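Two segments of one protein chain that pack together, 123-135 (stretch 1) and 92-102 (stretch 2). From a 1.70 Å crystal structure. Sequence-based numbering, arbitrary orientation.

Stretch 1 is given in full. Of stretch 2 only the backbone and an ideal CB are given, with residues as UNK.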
# COMPACT_ATOMS: atom_id res chain seq x y z
N GLY A 123 4.02 -0.35 5.78
CA GLY A 123 2.90 -0.82 4.97
C GLY A 123 2.61 -2.30 5.13
O GLY A 123 3.11 -2.95 6.05
N GLY A 124 1.79 -2.84 4.24
CA GLY A 124 1.45 -4.26 4.33
C GLY A 124 2.69 -5.08 4.02
O GLY A 124 3.41 -4.81 3.06
N GLY A 125 2.94 -6.11 4.83
CA GLY A 125 4.12 -6.93 4.60
C GLY A 125 3.89 -8.25 3.89
O GLY A 125 4.84 -9.04 3.76
N GLY A 126 2.68 -8.51 3.45
CA GLY A 126 2.41 -9.77 2.76
C GLY A 126 1.66 -10.81 3.58
O GLY A 126 1.21 -11.84 3.04
N ARG A 127 1.55 -10.57 4.88
CA ARG A 127 0.84 -11.44 5.82
C ARG A 127 0.13 -10.49 6.79
O ARG A 127 0.56 -9.35 6.98
CB ARG A 127 1.82 -12.32 6.61
CG ARG A 127 2.68 -13.25 5.77
CD ARG A 127 1.87 -14.37 5.13
NE ARG A 127 2.72 -15.29 4.38
CZ ARG A 127 2.28 -16.28 3.62
NH1 ARG A 127 0.97 -16.50 3.49
NH2 ARG A 127 3.15 -17.06 2.97
N GLU A 128 -0.94 -10.97 7.41
CA GLU A 128 -1.72 -10.17 8.35
C GLU A 128 -0.90 -9.65 9.52
O GLU A 128 -1.20 -8.60 10.08
CB GLU A 128 -2.89 -11.00 8.90
CG GLU A 128 -4.04 -11.21 7.94
CD GLU A 128 -4.89 -9.96 7.75
OE1 GLU A 128 -4.79 -9.03 8.59
OE2 GLU A 128 -5.68 -9.91 6.77
N ASN A 129 0.14 -10.39 9.89
CA ASN A 129 0.98 -10.01 11.03
C ASN A 129 2.33 -9.38 10.66
O ASN A 129 3.20 -9.23 11.52
CB ASN A 129 1.24 -11.24 11.91
CG ASN A 129 2.17 -12.24 11.25
OD1 ASN A 129 2.36 -12.24 10.04
ND2 ASN A 129 2.74 -13.13 12.06
N ALA A 130 2.50 -9.00 9.40
CA ALA A 130 3.79 -8.44 9.02
C ALA A 130 3.62 -7.06 8.42
O ALA A 130 2.72 -6.84 7.62
CB ALA A 130 4.51 -9.36 8.00
N LEU A 131 4.48 -6.15 8.86
CA LEU A 131 4.49 -4.80 8.33
C LEU A 131 5.80 -4.56 7.57
O LEU A 131 6.87 -4.98 8.00
CB LEU A 131 4.37 -3.79 9.48
CG LEU A 131 3.02 -3.88 10.20
CD1 LEU A 131 3.18 -3.31 11.61
CD2 LEU A 131 1.96 -3.11 9.44
N LEU A 132 5.71 -3.89 6.43
CA LEU A 132 6.91 -3.60 5.64
C LEU A 132 7.40 -2.20 5.97
O LEU A 132 6.68 -1.22 5.74
CB LEU A 132 6.58 -3.65 4.14
CG LEU A 132 7.69 -3.19 3.17
CD1 LEU A 132 8.86 -4.16 3.25
CD2 LEU A 132 7.12 -3.15 1.75
N GLU A 133 8.61 -2.10 6.51
CA GLU A 133 9.19 -0.81 6.84
C GLU A 133 9.93 -0.39 5.57
O GLU A 133 10.88 -1.08 5.14
CB GLU A 133 10.18 -0.96 7.98
CG GLU A 133 10.96 0.30 8.31
CD GLU A 133 12.08 -0.04 9.28
OE1 GLU A 133 11.82 -0.12 10.49
OE2 GLU A 133 13.21 -0.29 8.82
N PHE A 134 9.49 0.72 4.97
CA PHE A 134 10.11 1.19 3.72
C PHE A 134 10.10 2.71 3.53
O PHE A 134 9.45 3.45 4.25
CB PHE A 134 9.40 0.53 2.52
CG PHE A 134 8.01 1.07 2.22
CD1 PHE A 134 7.83 2.07 1.25
CD2 PHE A 134 6.88 0.57 2.87
CE1 PHE A 134 6.55 2.55 0.95
CE2 PHE A 134 5.60 1.03 2.58
CZ PHE A 134 5.43 2.03 1.61
N SER A 135 10.83 3.16 2.52
CA SER A 135 10.91 4.59 2.20
C SER A 135 10.01 4.87 1.01
O SER A 135 10.16 4.26 -0.03
CB SER A 135 12.33 4.95 1.78
OG SER A 135 12.33 6.13 0.98
N UNK A 92 -3.53 -11.83 -4.25
CA UNK A 92 -2.94 -13.03 -3.68
C UNK A 92 -2.47 -12.82 -2.25
O UNK A 92 -1.78 -13.68 -1.68
CB UNK A 92 -1.77 -13.50 -4.55
N UNK A 93 -2.80 -11.68 -1.65
CA UNK A 93 -2.40 -11.39 -0.27
C UNK A 93 -3.63 -11.17 0.60
O UNK A 93 -4.68 -10.76 0.12
CB UNK A 93 -1.49 -10.16 -0.22
N UNK A 94 -3.50 -11.39 1.91
CA UNK A 94 -4.64 -11.21 2.80
C UNK A 94 -5.05 -9.76 3.04
O UNK A 94 -4.22 -8.86 3.03
CB UNK A 94 -4.33 -11.86 4.15
N UNK A 95 -6.35 -9.55 3.23
CA UNK A 95 -6.93 -8.24 3.45
C UNK A 95 -6.06 -7.29 4.27
O UNK A 95 -5.80 -6.17 3.84
CB UNK A 95 -8.28 -8.40 4.14
N UNK A 96 -5.59 -7.73 5.43
CA UNK A 96 -4.76 -6.85 6.26
C UNK A 96 -3.25 -6.89 6.03
O UNK A 96 -2.46 -6.41 6.86
CB UNK A 96 -5.02 -7.19 7.73
N UNK A 97 -2.83 -7.42 4.89
CA UNK A 97 -1.40 -7.48 4.65
C UNK A 97 -0.97 -7.20 3.23
O UNK A 97 0.13 -7.60 2.83
CB UNK A 97 -0.88 -8.86 5.05
N UNK A 98 -1.81 -6.50 2.46
CA UNK A 98 -1.49 -6.21 1.06
C UNK A 98 -0.26 -5.32 0.96
O UNK A 98 -0.26 -4.21 1.46
CB UNK A 98 -2.68 -5.54 0.36
N UNK A 99 0.82 -5.81 0.32
CA UNK A 99 2.05 -5.04 0.17
C UNK A 99 1.98 -4.10 -1.04
O UNK A 99 1.16 -4.29 -1.92
CB UNK A 99 3.25 -5.98 0.03
N UNK A 100 2.87 -3.09 -1.10
CA UNK A 100 2.89 -2.15 -2.22
C UNK A 100 3.84 -2.63 -3.34
O UNK A 100 4.01 -1.97 -4.36
CB UNK A 100 3.31 -0.76 -1.73
N UNK A 101 4.46 -3.79 -3.13
CA UNK A 101 5.36 -4.37 -4.12
C UNK A 101 5.08 -5.87 -4.19
O UNK A 101 4.37 -6.42 -3.33
CB UNK A 101 6.82 -4.09 -3.77
N UNK A 102 5.64 -6.51 -5.21
CA UNK A 102 5.46 -7.95 -5.41
C UNK A 102 4.00 -8.36 -5.63
O UNK A 102 3.56 -9.47 -5.26
CB UNK A 102 6.02 -8.71 -4.20

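Position 92 lies beyond the reach of stretch 1. Its phi is +85°, which favours glycine, though asparagine can also adopt it. The residue is Gly92, the first to leave helical angles after a helix.

Position 93 points its CB sideways, 4.5 Å from Gly126 O. Gly126 has no side chain, so a broad flat group could lie beside it; an aromatic or a long aliphatic chain would suit. The residue is Tyr93. Its ring edge meets the backbone, with CD2 3.5 Å from Gly126 O. The hydroxyl reaches along its own stretch, and Tyr93 OH donates to the backbone O of position 102 at 2.8 Å.

At position 94 the CB points toward stretch 1, near the Glu128 carboxylate and the Arg127 backbone. Phi of -72° and psi of 148° allow proline, and a small or compact aliphatic residue would also fit. The residue is Pro94. Its CG is 4.0 Å from Arg127 CA and its CD 3.6 Å from Gly126 O.

Position 95 points sideways, its ideal CB 4.0 Å from Glu128 OE2. Stretch 1 sets little limit here, and many side chains would do. Val95 makes a slight contact.

Position 96 is strict. An ideal CB would be 2.0 Å from Glu128 OE1, a clash, so only glycine suits this arrangement. In Gly96 the carboxylate can come close to the backbone: Gly96 N donates to Glu128 OE2 at 2.6 Å. One water bridges Gly96 O and Ala130 O, donating to both.

Position 97 is equally strict. An ideal CB would be 2.5 Å from Arg127 O, a clash, and 3.2 Å from Glu128 N. Glycine is again the answer. Gly97 CA instead makes a CA-H...O contact with Arg127 O at 3.6 Å. Gly97 O accepts a hydrogen bond from Gly126 N at 2.8 Å.

Position 98 points away, so stretch 1 does not select its side chain. Val98 contributes through its backbone: its O is 3.3 Å from Gly124 CA in a CA-H...O contact. An ideal CB on Gly124 would sit 2.0 Å from Val98 O, so glycine in stretch 1 permits the approach.

Position 99 points sideways, and its ideal CB is a tight 3.2 Å from Gly124 O. A compact residue is favoured; phi of -84° admits proline. Pro99 CA makes a CA-H...O contact with Gly124 O at 3.2 Å.

Position 100 points toward the apolar side chains of Leu132 and Phe134. Proline, valine or another modest apolar residue would suit. The residue is Pro100. Its CD is 3.9 Å from Leu132 CD2, and its CG 4.1 Å from Phe134 CE2, approaching that ring obliquely.

Position 101 points sideways, with Leu132 the nearest apolar group. Its extended backbone suits a branched aliphatic residue, among others. Val101 has chi1 in the m well, and its CG2 lies 4.4 Å from Leu132 CD2.

Position 102 is out of reach, with positive phi of 62°. Glycine or asparagine would be easy; the residue is Ala102.

Stretch 2 92-102: GYPVGGVPPVA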
# COMPACT_ATOMS: atom_id res chain seq x y z
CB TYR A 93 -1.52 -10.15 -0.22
CG TYR A 93 -0.21 -10.34 -0.93
CD1 TYR A 93 -0.02 -9.90 -2.25
CD2 TYR A 93 0.85 -10.94 -0.28
CE1 TYR A 93 1.21 -10.04 -2.88
CE2 TYR A 93 2.08 -11.08 -0.90
CZ TYR A 93 2.26 -10.63 -2.19
OH TYR A 93 3.51 -10.77 -2.76
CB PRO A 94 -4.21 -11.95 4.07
CG PRO A 94 -2.72 -11.78 4.09
CD PRO A 94 -2.34 -11.97 2.63
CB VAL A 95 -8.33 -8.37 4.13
CG1 VAL A 95 -8.83 -6.99 4.56
CG2 VAL A 95 -9.31 -9.03 3.16
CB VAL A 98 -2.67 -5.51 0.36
CG1 VAL A 98 -2.37 -5.23 -1.13
CG2 VAL A 98 -3.91 -6.42 0.45
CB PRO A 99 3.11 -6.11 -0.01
CG PRO A 99 2.34 -7.16 -0.86
CD PRO A 99 0.95 -7.17 -0.25
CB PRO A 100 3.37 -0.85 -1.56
CG PRO A 100 4.35 -1.35 -0.56
CD PRO A 100 3.65 -2.57 0.05
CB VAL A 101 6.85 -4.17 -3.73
CG1 VAL A 101 7.18 -2.68 -3.70
CG2 VAL A 101 7.15 -4.83 -2.37
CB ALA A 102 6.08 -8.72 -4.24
O HOH W 1 0.30 -5.78 7.41
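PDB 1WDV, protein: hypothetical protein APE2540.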